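Local coordinates for protein indole-3-acetic acid-amido synthetase GH3.15 (Arabidopsis thaliana, PDB 6E1Q) that joins glutamine, and possibly cysteine, to the auxin precursor indole-3-butyric acid in an ATP-dependent reaction that releases AMP and diphosphate, at residues A[223-228]-A[541-546]. Numbering follows the deposited sequence.
Sequences FLKVIK and LMNFFL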
loop_
_atom_site.group_PDB
_atom_site.type_symbol
_atom_site.label_atom_id
_atom_site.label_comp_id
_atom_site.label_asym_id
_atom_site.label_seq_id
_atom_site.Cartn_x
_atom_site.Cartn_y
_atom_site.Cartn_z
ATOM N N PHE A 223 -10.270 -3.050 -0.249
ATOM C CA PHE A 223 -11.382 -3.990 -0.302
ATOM C C PHE A 223 -12.650 -3.424 0.320
ATOM O O PHE A 223 -13.754 -3.755 -0.130
ATOM C CB PHE A 223 -10.998 -5.289 0.394
ATOM C CG PHE A 223 -10.063 -6.126 -0.405
ATOM C CD1 PHE A 223 -10.527 -6.844 -1.489
ATOM C CD2 PHE A 223 -8.711 -6.162 -0.106
ATOM C CE1 PHE A 223 -9.675 -7.603 -2.241
ATOM C CE2 PHE A 223 -7.836 -6.940 -0.860
ATOM C CZ PHE A 223 -8.319 -7.655 -1.931
ATOM N N LEU A 224 -12.517 -2.550 1.321
ATOM C CA LEU A 224 -13.696 -1.988 1.975
ATOM C C LEU A 224 -14.494 -1.114 1.024
ATOM O O LEU A 224 -15.725 -1.067 1.100
ATOM C CB LEU A 224 -13.282 -1.178 3.201
ATOM C CG LEU A 224 -12.231 -1.879 4.037
ATOM C CD1 LEU A 224 -11.784 -0.988 5.202
ATOM C CD2 LEU A 224 -12.773 -3.213 4.505
ATOM N N LYS A 225 -13.804 -0.387 0.145
ATOM C CA LYS A 225 -14.483 0.405 -0.870
ATOM C C LYS A 225 -15.219 -0.495 -1.869
ATOM O O LYS A 225 -16.334 -0.184 -2.285
ATOM C CB LYS A 225 -13.451 1.303 -1.555
ATOM C CG LYS A 225 -13.998 2.279 -2.547
ATOM C CD LYS A 225 -14.805 3.357 -1.873
ATOM C CE LYS A 225 -15.313 4.378 -2.870
ATOM N NZ LYS A 225 -16.188 5.410 -2.223
ATOM N N VAL A 226 -14.631 -1.636 -2.222
ATOM C CA VAL A 226 -15.305 -2.594 -3.089
ATOM C C VAL A 226 -16.553 -3.146 -2.408
ATOM O O VAL A 226 -17.626 -3.242 -3.015
ATOM C CB VAL A 226 -14.330 -3.724 -3.478
ATOM C CG1 VAL A 226 -15.066 -4.816 -4.214
ATOM C CG2 VAL A 226 -13.210 -3.175 -4.382
ATOM N N ILE A 227 -16.436 -3.501 -1.133
ATOM C CA ILE A 227 -17.562 -4.084 -0.410
ATOM C C ILE A 227 -18.676 -3.056 -0.235
ATOM O O ILE A 227 -19.866 -3.375 -0.366
ATOM C CB ILE A 227 -17.066 -4.630 0.940
ATOM C CG1 ILE A 227 -16.149 -5.825 0.703
ATOM C CG2 ILE A 227 -18.249 -4.972 1.859
ATOM C CD1 ILE A 227 -15.581 -6.421 1.948
ATOM N N LYS A 228 -18.308 -1.807 0.058
ATOM C CA LYS A 228 -19.309 -0.757 0.162
ATOM C C LYS A 228 -20.091 -0.613 -1.142
ATOM O O LYS A 228 -21.322 -0.493 -1.122
ATOM C CB LYS A 228 -18.647 0.564 0.547
ATOM C CG LYS A 228 -19.634 1.631 1.036
ATOM C CD LYS A 228 -19.830 2.765 0.021
ATOM C CE LYS A 228 -20.583 3.957 0.628
ATOM N NZ LYS A 228 -22.072 3.847 0.531
ATOM N N LEU A 541 -14.683 12.002 3.874
ATOM C CA LEU A 541 -13.328 12.527 3.855
ATOM C C LEU A 541 -12.625 12.112 2.578
ATOM O O LEU A 541 -12.015 12.935 1.888
ATOM C CB LEU A 541 -12.554 12.030 5.085
ATOM C CG LEU A 541 -11.122 12.566 5.216
ATOM C CD1 LEU A 541 -11.134 14.095 5.440
ATOM C CD2 LEU A 541 -10.371 11.881 6.337
ATOM N N MET A 542 -12.727 10.829 2.238
ATOM C CA MET A 542 -12.072 10.315 1.045
ATOM C C MET A 542 -12.568 11.019 -0.209
ATOM O O MET A 542 -11.764 11.424 -1.060
ATOM C CB MET A 542 -12.305 8.808 0.941
ATOM C CG MET A 542 -12.105 8.271 -0.459
ATOM S SD MET A 542 -11.790 6.519 -0.495
ATOM C CE MET A 542 -13.501 6.134 -0.689
ATOM N N ASN A 543 -13.888 11.175 -0.341
ATOM C CA ASN A 543 -14.436 11.795 -1.549
ATOM C C ASN A 543 -14.008 13.251 -1.656
ATOM O O ASN A 543 -13.882 13.796 -2.765
ATOM C CB ASN A 543 -15.963 11.677 -1.557
ATOM C CG ASN A 543 -16.431 10.254 -1.819
ATOM O OD1 ASN A 543 -15.747 9.475 -2.480
ATOM N ND2 ASN A 543 -17.613 9.916 -1.322
ATOM N N PHE A 544 -13.774 13.889 -0.512
ATOM C CA PHE A 544 -13.246 15.244 -0.514
ATOM C C PHE A 544 -11.877 15.291 -1.190
ATOM O O PHE A 544 -11.631 16.130 -2.066
ATOM C CB PHE A 544 -13.169 15.760 0.925
ATOM C CG PHE A 544 -12.438 17.053 1.051
ATOM C CD1 PHE A 544 -13.055 18.248 0.723
ATOM C CD2 PHE A 544 -11.116 17.072 1.475
ATOM C CE1 PHE A 544 -12.369 19.444 0.825
ATOM C CE2 PHE A 544 -10.421 18.264 1.581
ATOM C CZ PHE A 544 -11.045 19.448 1.256
ATOM N N PHE A 545 -10.972 14.380 -0.803
ATOM C CA PHE A 545 -9.642 14.372 -1.411
ATOM C C PHE A 545 -9.695 13.941 -2.879
ATOM O O PHE A 545 -8.963 14.489 -3.716
ATOM C CB PHE A 545 -8.695 13.479 -0.601
ATOM C CG PHE A 545 -8.341 14.053 0.747
ATOM C CD1 PHE A 545 -7.636 15.254 0.846
ATOM C CD2 PHE A 545 -8.716 13.410 1.915
ATOM C CE1 PHE A 545 -7.315 15.793 2.100
ATOM C CE2 PHE A 545 -8.395 13.938 3.172
ATOM C CZ PHE A 545 -7.701 15.132 3.259
ATOM N N LEU A 546 -10.569 12.984 -3.215
ATOM C CA LEU A 546 -10.685 12.514 -4.598
ATOM C C LEU A 546 -11.119 13.639 -5.525
ATOM O O LEU A 546 -10.595 13.788 -6.638
ATOM C CB LEU A 546 -11.688 11.362 -4.680
ATOM C CG LEU A 546 -11.382 10.066 -3.920
ATOM C CD1 LEU A 546 -12.399 9.007 -4.333
ATOM C CD2 LEU A 546 -9.968 9.605 -4.204
#
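Lys225 and Met542 meet between two helices that stand well apart, their CA atoms, the nearest pair across the two segments, being 10.4 Å from each other, so that long side chains alone bridge the gap. Lys225 reaches out from helix 220-243, its chain bent once at chi2 (69°) and extended beyond. Met542 comes from helix 537-547; its flexible thioether turns at chi3 (92°) and brings the terminal methyl against the outer part of the lysine. Met542 CE lies 3.3 Å from both Lys225 CD and Lys225 CE, tighter than usual van der Waals contact. Lysine suits this partly exposed place because its methylene chain can lie on a nonpolar neighbour; here the amine lies against the methyl too, Lys225 NZ approaching Met542 CE to 3.2 Å, a close contact and not a bond. Beside it OD1 of exposed Asn543 stands 4.1 Å from Lys225 NZ, beyond hydrogen-bonding distance. An alanine here, ending at CB, would probably leave the methyl of Met542 without its cover from helix 220-243 and open a gap between the helices. Met542 also touches Tyr555. The contact thus brings a helix of the GH3 N-terminal family region lightly against one of the C-terminal region, burying 108 Å²: a small, mostly nonpolar touch in which the lysine amine finds no polar partner at bonding distance in segment 541-546.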